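Local coordinates for acylneuraminate lyase (Mycoplasma synoviae, PDB 4N4Q), which belongs to the dihydrodipicolinate synthetase family of proteins built on a TIM-barrel fold, at residues Asp61-Met66 against Thr91-Lys96; Ala108-Tyr113 against Tyr139-Leu144. All coordinates share one frame; numbering follows the deposited sequence.

Interaction 1: Asp61-Met66 against Thr91-Lys96; sequences DKKEVM and TKELAK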
ATOM      1  N   ASP B  61      19.703  17.525  26.033  1.00 26.74           N
ATOM      2  CA  ASP B  61      19.203  16.265  26.608  1.00 26.51           C
ATOM      3  C   ASP B  61      20.024  15.112  26.028  1.00 26.06           C
ATOM      4  O   ASP B  61      20.495  14.249  26.769  1.00 24.97           O
ATOM      5  CB  ASP B  61      17.700  16.016  26.286  1.00 26.90           C
ATOM      6  CG  ASP B  61      16.723  16.951  27.058  1.00 28.11           C
ATOM      7  OD1 ASP B  61      17.027  17.421  28.173  1.00 26.97           O
ATOM      8  OD2 ASP B  61      15.614  17.194  26.535  1.00 30.09           O
ATOM      9  N   LYS B  62      20.189  15.130  24.701  1.00 25.45           N
ATOM     10  CA  LYS B  62      20.889  14.083  23.966  1.00 25.20           C
ATOM     11  C   LYS B  62      22.334  13.910  24.420  1.00 24.84           C
ATOM     12  O   LYS B  62      22.794  12.793  24.656  1.00 23.34           O
ATOM     13  CB  LYS B  62      20.893  14.400  22.471  1.00 25.40           C
ATOM     14  CG  LYS B  62      19.559  14.193  21.774  1.00 24.71           C
ATOM     15  CD  LYS B  62      19.687  14.622  20.317  1.00 24.24           C
ATOM     16  CE  LYS B  62      18.360  15.167  19.802  1.00 24.47           C
ATOM     17  NZ  LYS B  62      18.232  15.085  18.342  1.00 20.98           N
ATOM     18  N   LYS B  63      23.059  15.024  24.497  1.00 24.93           N
ATOM     19  CA  LYS B  63      24.442  14.986  24.959  1.00 24.72           C
ATOM     20  C   LYS B  63      24.453  14.496  26.396  1.00 24.29           C
ATOM     21  O   LYS B  63      25.242  13.628  26.746  1.00 23.74           O
ATOM     22  CB  LYS B  63      25.123  16.341  24.804  1.00 24.66           C
ATOM     23  CG  LYS B  63      25.203  16.754  23.335  1.00 26.24           C
ATOM     24  CD  LYS B  63      25.867  18.100  23.158  1.00 29.56           C
ATOM     25  CE  LYS B  63      25.051  19.203  23.796  1.00 30.12           C
ATOM     26  NZ  LYS B  63      25.746  20.505  23.573  1.00 35.28           N
ATOM     27  N   GLU B  64      23.535  15.005  27.212  1.00 24.37           N
ATOM     28  CA  GLU B  64      23.501  14.571  28.611  1.00 24.30           C
ATOM     29  C   GLU B  64      23.293  13.047  28.762  1.00 23.64           C
ATOM     30  O   GLU B  64      24.056  12.382  29.468  1.00 22.57           O
ATOM     31  CB  GLU B  64      22.510  15.394  29.433  1.00 24.96           C
ATOM     32  CG  GLU B  64      22.830  15.420  30.925  1.00 27.69           C
ATOM     33  CD  GLU B  64      24.230  15.933  31.210  1.00 28.53           C
ATOM     34  OE1 GLU B  64      24.474  17.140  31.058  1.00 30.53           O
ATOM     35  OE2 GLU B  64      25.090  15.116  31.573  1.00 33.02           O
ATOM     36  N   VAL B  65      22.301  12.504  28.058  1.00 23.15           N
ATOM     37  CA  VAL B  65      22.007  11.071  28.061  1.00 22.95           C
ATOM     38  C   VAL B  65      23.245  10.261  27.637  1.00 22.95           C
ATOM     39  O   VAL B  65      23.596   9.277  28.275  1.00 23.51           O
ATOM     40  CB  VAL B  65      20.779  10.754  27.145  1.00 23.14           C
ATOM     41  CG1 VAL B  65      20.601   9.248  26.947  1.00 20.85           C
ATOM     42  CG2 VAL B  65      19.530  11.355  27.744  1.00 21.88           C
ATOM     43  N   MET B  66      23.913  10.690  26.578  1.00 22.77           N
ATOM     44  CA  MET B  66      25.116   9.992  26.111  1.00 21.93           C
ATOM     45  C   MET B  66      26.235   9.929  27.188  1.00 21.44           C
ATOM     46  O   MET B  66      26.848   8.865  27.387  1.00 20.15           O
ATOM     47  CB  MET B  66      25.618  10.632  24.844  1.00 22.30           C
ATOM     48  CG  MET B  66      24.627  10.598  23.655  1.00 23.44           C
ATOM     49  SD  MET B  66      25.348  11.373  22.173  1.00 28.66           S
ATOM     50  CE  MET B  66      26.988  10.641  22.170  1.00 24.97           C
ATOM     51  N   THR B  91      24.042  16.448  14.703  1.00 23.57           N
ATOM     52  CA  THR B  91      24.520  15.075  14.463  1.00 23.95           C
ATOM     53  C   THR B  91      26.053  14.957  14.395  1.00 24.00           C
ATOM     54  O   THR B  91      26.649  14.042  14.983  1.00 23.52           O
ATOM     55  CB  THR B  91      23.885  14.471  13.170  1.00 23.55           C
ATOM     56  OG1 THR B  91      22.475  14.689  13.199  1.00 23.45           O
ATOM     57  CG2 THR B  91      24.150  12.973  13.086  1.00 23.42           C
ATOM     58  N   LYS B  92      26.696  15.886  13.694  1.00 24.40           N
ATOM     59  CA  LYS B  92      28.171  15.922  13.672  1.00 25.20           C
ATOM     60  C   LYS B  92      28.835  16.049  15.059  1.00 25.12           C
ATOM     61  O   LYS B  92      29.717  15.239  15.411  1.00 25.13           O
ATOM     62  CB  LYS B  92      28.677  17.018  12.745  1.00 25.56           C
ATOM     63  CG  LYS B  92      28.866  16.542  11.313  1.00 28.23           C
ATOM     64  CD  LYS B  92      29.810  17.484  10.586  1.00 30.06           C
ATOM     65  CE  LYS B  92      29.043  18.341   9.604  1.00 30.47           C
ATOM     66  NZ  LYS B  92      29.722  19.656   9.469  1.00 29.83           N
ATOM     67  N   GLU B  93      28.414  17.048  15.833  1.00 24.84           N
ATOM     68  CA  GLU B  93      28.803  17.171  17.247  1.00 24.98           C
ATOM     69  C   GLU B  93      28.477  15.911  18.068  1.00 24.42           C
ATOM     70  O   GLU B  93      29.295  15.489  18.900  1.00 23.73           O
ATOM     71  CB  GLU B  93      28.151  18.409  17.906  1.00 25.64           C
ATOM     72  CG  GLU B  93      28.576  18.636  19.387  1.00 28.55           C
ATOM     73  CD  GLU B  93      28.196  20.011  19.942  1.00 31.92           C
ATOM     74  OE1 GLU B  93      27.647  20.847  19.188  1.00 34.03           O
ATOM     75  OE2 GLU B  93      28.431  20.254  21.141  1.00 33.01           O
ATOM     76  N   LEU B  94      27.302  15.310  17.843  1.00 23.56           N
ATOM     77  CA  LEU B  94      26.940  14.071  18.560  1.00 24.05           C
ATOM     78  C   LEU B  94      27.900  12.893  18.234  1.00 24.17           C
ATOM     79  O   LEU B  94      28.190  12.059  19.104  1.00 23.96           O
ATOM     80  CB  LEU B  94      25.468  13.691  18.318  1.00 23.75           C
ATOM     81  CG  LEU B  94      24.320  14.515  18.940  1.00 25.06           C
ATOM     82  CD1 LEU B  94      22.937  13.838  18.726  1.00 24.11           C
ATOM     83  CD2 LEU B  94      24.507  14.806  20.437  1.00 23.89           C
ATOM     84  N   ALA B  95      28.392  12.857  16.992  1.00 24.40           N
ATOM     85  CA  ALA B  95      29.322  11.834  16.501  1.00 24.30           C
ATOM     86  C   ALA B  95      30.700  12.024  17.156  1.00 24.19           C
ATOM     87  O   ALA B  95      31.331  11.060  17.592  1.00 23.01           O
ATOM     88  CB  ALA B  95      29.454  11.920  14.975  1.00 24.38           C
ATOM     89  N   LYS B  96      31.140  13.276  17.246  1.00 24.48           N
ATOM     90  CA  LYS B  96      32.367  13.615  17.976  1.00 25.27           C
ATOM     91  C   LYS B  96      32.251  13.298  19.464  1.00 25.17           C
ATOM     92  O   LYS B  96      33.220  12.837  20.074  1.00 25.56           O
ATOM     93  CB  LYS B  96      32.727  15.096  17.798  1.00 25.79           C
ATOM     94  CG  LYS B  96      33.081  15.476  16.366  1.00 27.70           C
ATOM     95  CD  LYS B  96      33.018  17.000  16.176  1.00 31.66           C
ATOM     96  CE  LYS B  96      33.720  17.422  14.884  1.00 34.51           C
ATOM     97  NZ  LYS B  96      35.215  17.191  14.916  1.00 37.29           N
TER
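Leu94 and Lys63 bring their CA atoms to 6.9 Å, the nearest such pair, on two helical segments that run nearly parallel, their axes 13° from each other and 10.9 Å apart at closest approach. That gap is spanned by side chains, and Leu94 is the hub. Its CG lies anti to the carbonyl carbon (chi1 -71°), and from there the two methyls part company: Leu94 CD1 meets Lys62 CD at 3.7 Å, while Leu94 CD2 sits against Lys63 CG at 3.6 Å and Met66 SD at 3.9 Å. Both lysine stems cross the leucine at about a right angle and meet it with their methylene carbons. Helices 59-73 and 88-100 follow successive strands of the TIM barrel, 44-47 and 78-82, and pack side by side in its outer layer. Met66 bends at chi3 (45°), carrying its CE to 3.6 Å from the backbone Leu94 O; Leu97 and Ala98 continue the methionine's packing along helix 88-100. On the exposed flank, Glu93 stretches out beyond CG and forms a long salt bridge, Glu93 OE2 to Lys63 NZ 3.6 Å. The stronger partner of Lys63 is Glu60 on its own helix, and Phe59 adds a cation-pi contact.

Interaction 2: Ala108-Tyr113 against Tyr139-Leu144; sequences AITPYY and YYLPQL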
ATOM      1  N   ALA B 108      22.438   6.445  12.555  1.00 27.39           N
ATOM      2  CA  ALA B 108      21.625   7.578  12.160  1.00 29.41           C
ATOM      3  C   ALA B 108      20.411   7.117  11.352  1.00 30.61           C
ATOM      4  O   ALA B 108      20.537   6.402  10.348  1.00 30.73           O
ATOM      5  CB  ALA B 108      22.457   8.588  11.399  1.00 29.10           C
ATOM      6  N   ILE B 109      19.231   7.506  11.827  1.00 32.33           N
ATOM      7  CA  ILE B 109      17.969   7.169  11.170  1.00 33.42           C
ATOM      8  C   ILE B 109      17.974   7.743   9.755  1.00 34.62           C
ATOM      9  O   ILE B 109      18.714   8.692   9.476  1.00 34.72           O
ATOM     10  CB  ILE B 109      16.778   7.753  11.939  1.00 33.71           C
ATOM     11  CG1 ILE B 109      17.093   9.181  12.383  1.00 33.74           C
ATOM     12  CG2 ILE B 109      16.447   6.893  13.170  1.00 34.65           C
ATOM     13  CD1 ILE B 109      15.978  10.109  12.138  1.00 36.35           C
ATOM     14  N   THR B 110      17.175   7.172   8.852  1.00 35.53           N
ATOM     15  CA  THR B 110      16.990   7.809   7.537  1.00 36.55           C
ATOM     16  C   THR B 110      16.439   9.245   7.715  1.00 36.72           C
ATOM     17  O   THR B 110      15.674   9.510   8.658  1.00 36.65           O
ATOM     18  CB  THR B 110      16.037   7.009   6.567  1.00 36.46           C
ATOM     19  OG1 THR B 110      14.773   7.685   6.430  1.00 38.03           O
ATOM     20  CG2 THR B 110      15.813   5.577   7.020  1.00 36.52           C
ATOM     21  N   PRO B 111      16.840  10.182   6.829  1.00 36.64           N
ATOM     22  CA  PRO B 111      16.059  11.411   6.748  1.00 36.65           C
ATOM     23  C   PRO B 111      14.555  11.108   6.542  1.00 36.67           C
ATOM     24  O   PRO B 111      14.180  10.364   5.635  1.00 36.49           O
ATOM     25  CB  PRO B 111      16.669  12.113   5.543  1.00 36.91           C
ATOM     26  CG  PRO B 111      18.107  11.710   5.598  1.00 35.96           C
ATOM     27  CD  PRO B 111      18.052  10.257   5.994  1.00 36.81           C
ATOM     28  N   TYR B 112      13.729  11.686   7.414  1.00 36.84           N
ATOM     29  CA  TYR B 112      12.321  11.332   7.581  1.00 36.74           C
ATOM     30  C   TYR B 112      11.433  12.534   7.293  1.00 36.75           C
ATOM     31  O   TYR B 112      11.929  13.654   7.094  1.00 36.69           O
ATOM     32  CB  TYR B 112      12.078  10.890   9.027  1.00 36.62           C
ATOM     33  CG  TYR B 112      12.567  11.903  10.059  1.00 37.99           C
ATOM     34  CD1 TYR B 112      13.899  11.888  10.504  1.00 39.53           C
ATOM     35  CD2 TYR B 112      11.717  12.897  10.563  1.00 39.18           C
ATOM     36  CE1 TYR B 112      14.369  12.824  11.442  1.00 39.74           C
ATOM     37  CE2 TYR B 112      12.175  13.837  11.508  1.00 39.79           C
ATOM     38  CZ  TYR B 112      13.502  13.791  11.937  1.00 40.85           C
ATOM     39  OH  TYR B 112      13.978  14.705  12.863  1.00 42.59           O
ATOM     40  N   TYR B 113      10.122  12.283   7.319  1.00 36.90           N
ATOM     41  CA  TYR B 113       9.050  13.282   7.127  1.00 36.96           C
ATOM     42  C   TYR B 113       8.930  13.789   5.688  1.00 36.74           C
ATOM     43  O   TYR B 113       7.876  13.616   5.073  1.00 37.19           O
ATOM     44  CB  TYR B 113       9.116  14.438   8.146  1.00 37.39           C
ATOM     45  CG  TYR B 113       7.937  15.399   8.086  1.00 37.74           C
ATOM     46  CD1 TYR B 113       6.873  15.293   8.990  1.00 37.84           C
ATOM     47  CD2 TYR B 113       7.891  16.418   7.123  1.00 37.75           C
ATOM     48  CE1 TYR B 113       5.795  16.174   8.934  1.00 38.46           C
ATOM     49  CE2 TYR B 113       6.813  17.302   7.058  1.00 38.67           C
ATOM     50  CZ  TYR B 113       5.774  17.174   7.971  1.00 38.39           C
ATOM     51  OH  TYR B 113       4.714  18.043   7.896  1.00 39.68           O
ATOM     52  N   TYR B 139      20.527   2.962   8.762  1.00 27.88           N
ATOM     53  CA  TYR B 139      19.239   2.259   8.870  1.00 28.05           C
ATOM     54  C   TYR B 139      18.914   1.613   7.527  1.00 29.33           C
ATOM     55  O   TYR B 139      19.260   2.156   6.477  1.00 28.97           O
ATOM     56  CB  TYR B 139      18.114   3.188   9.337  1.00 27.94           C
ATOM     57  CG  TYR B 139      17.957   3.243  10.854  1.00 25.29           C
ATOM     58  CD1 TYR B 139      18.973   3.760  11.651  1.00 23.13           C
ATOM     59  CD2 TYR B 139      16.797   2.759  11.480  1.00 23.92           C
ATOM     60  CE1 TYR B 139      18.853   3.824  13.043  1.00 22.20           C
ATOM     61  CE2 TYR B 139      16.660   2.803  12.878  1.00 22.77           C
ATOM     62  CZ  TYR B 139      17.701   3.352  13.650  1.00 24.07           C
ATOM     63  OH  TYR B 139      17.609   3.417  15.022  1.00 24.95           O
ATOM     64  N   TYR B 140      18.286   0.440   7.534  1.00 30.76           N
ATOM     65  CA  TYR B 140      17.909  -0.150   6.246  1.00 32.96           C
ATOM     66  C   TYR B 140      16.790   0.685   5.632  1.00 34.65           C
ATOM     67  O   TYR B 140      15.782   0.960   6.301  1.00 34.75           O
ATOM     68  CB  TYR B 140      17.478  -1.603   6.359  1.00 32.69           C
ATOM     69  CG  TYR B 140      16.815  -2.123   5.104  1.00 32.25           C
ATOM     70  CD1 TYR B 140      17.580  -2.502   4.000  1.00 33.00           C
ATOM     71  CD2 TYR B 140      15.426  -2.227   5.011  1.00 32.29           C
ATOM     72  CE1 TYR B 140      16.986  -2.975   2.847  1.00 32.67           C
ATOM     73  CE2 TYR B 140      14.824  -2.702   3.862  1.00 32.37           C
ATOM     74  CZ  TYR B 140      15.618  -3.076   2.787  1.00 32.10           C
ATOM     75  OH  TYR B 140      15.047  -3.549   1.649  1.00 32.14           O
ATOM     76  N   LEU B 141      17.010   1.095   4.379  1.00 36.67           N
ATOM     77  CA  LEU B 141      16.083   1.939   3.611  1.00 39.03           C
ATOM     78  C   LEU B 141      15.472   1.149   2.436  1.00 40.66           C
ATOM     79  O   LEU B 141      16.187   0.869   1.462  1.00 40.86           O
ATOM     80  CB  LEU B 141      16.816   3.162   3.019  1.00 39.23           C
ATOM     81  CG  LEU B 141      18.167   3.785   3.428  1.00 38.71           C
ATOM     82  CD1 LEU B 141      18.452   4.954   2.502  1.00 38.77           C
ATOM     83  CD2 LEU B 141      18.216   4.270   4.856  1.00 40.02           C
ATOM     84  N   PRO B 142      14.162   0.786   2.515  1.00 42.47           N
ATOM     85  CA  PRO B 142      13.495   0.144   1.350  1.00 43.64           C
ATOM     86  C   PRO B 142      13.249   1.085   0.143  1.00 45.09           C
ATOM     87  O   PRO B 142      13.524   0.713  -1.015  1.00 45.39           O
ATOM     88  CB  PRO B 142      12.154  -0.347   1.928  1.00 43.66           C
ATOM     89  CG  PRO B 142      11.935   0.483   3.195  1.00 43.38           C
ATOM     90  CD  PRO B 142      13.313   0.754   3.731  1.00 42.34           C
ATOM     91  N   GLN B 143      12.735   2.284   0.415  1.00 46.21           N
ATOM     92  CA  GLN B 143      12.259   3.192  -0.630  1.00 47.55           C
ATOM     93  C   GLN B 143      12.507   4.648  -0.254  1.00 48.25           C
ATOM     94  O   GLN B 143      12.128   5.083   0.836  1.00 48.64           O
ATOM     95  CB  GLN B 143      10.756   2.976  -0.873  1.00 47.37           C
ATOM     96  N   LEU B 144      13.156   5.396  -1.147  1.00 49.08           N
ATOM     97  CA  LEU B 144      13.299   6.850  -0.978  1.00 49.79           C
ATOM     98  C   LEU B 144      12.661   7.591  -2.170  1.00 50.12           C
ATOM     99  O   LEU B 144      12.719   7.118  -3.306  1.00 50.46           O
ATOM    100  CB  LEU B 144      14.777   7.245  -0.771  1.00 49.79           C
ATOM    101  CG  LEU B 144      15.496   7.130   0.599  1.00 50.74           C
ATOM    102  CD1 LEU B 144      15.144   8.246   1.585  1.00 51.04           C
ATOM    103  CD2 LEU B 144      15.292   5.794   1.281  1.00 50.70           C
TER
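The Tyr139 ring lies against the backbone and side chain of Ile109, two residues whose CA atoms stand 5.6 Å apart. The two segments run out from the C-terminal ends of neighbouring TIM-barrel strands, 105-108 and 136-139, where barrels of this kind carry their active sites. One face of the ring takes Ile109 CG2 in a CH-pi contact, the methyl 4.0 Å from the ring centroid and only 18° off the normal, displaced toward the rim near Tyr139 CZ. Ile109 CA lies over a face as well, 3.6 Å from Tyr139 CD1. What brings the methyl there is the isoleucine's first torsion: CG1 is wedged between the backbone N and the carbonyl carbon (chi1 43°), which sets CG2 beside the N. Ala108 O approaches the ring obliquely, 3.3 Å from Tyr139 CD1, and accepts a hydrogen bond from Tyr125 OH. At the far end of the ring, the Tyr139 hydroxyl is hydrogen-bonded to that of Tyr46, which should help fix the phenol's position.

Farther along the loops, Thr110 turns its methyl to the other segment. The threonine crosses Tyr139 at about a right angle, with Thr110 CG2 4.0 Å from Tyr139 CB, and slides past Leu141 in the opposite direction. The 3.5 Å approach of Thr110 CG2 to Leu141 CD2 is doubtful, because the position of that leucine methyl is uncertain. Beyond the pair, Tyr112 and Tyr113 meet Tyr113 and Tyr112 of the second subunit edge-to-face. The Thr110 hydroxyl stays within its own loop: OG1 donates to Pro111 O at 2.9 Å from well above the carbonyl plane, with a C=O...donor angle of 107°.

Overall arrangement
Both contacts join neighbouring elements of the same barrel, but at different levels: interaction 1 pairs two helices of the outer layer, interaction 2 two loops that follow adjacent strands. Strand 105-108 links them along the chain, since it follows helix 88-100 and leads into 108-113. Their centres are 20 Å apart, and they do not touch. Each is largely buried, though interaction 1 reaches an exposed, charged edge, whereas none of the touching residues of interaction 2 is exposed. Aliphatic stems, a thioether and a long ion pair make up the first; an aromatic face and methyls make the second. Neither has a hydrogen bond between its segments. The second subunit reaches only interaction 2.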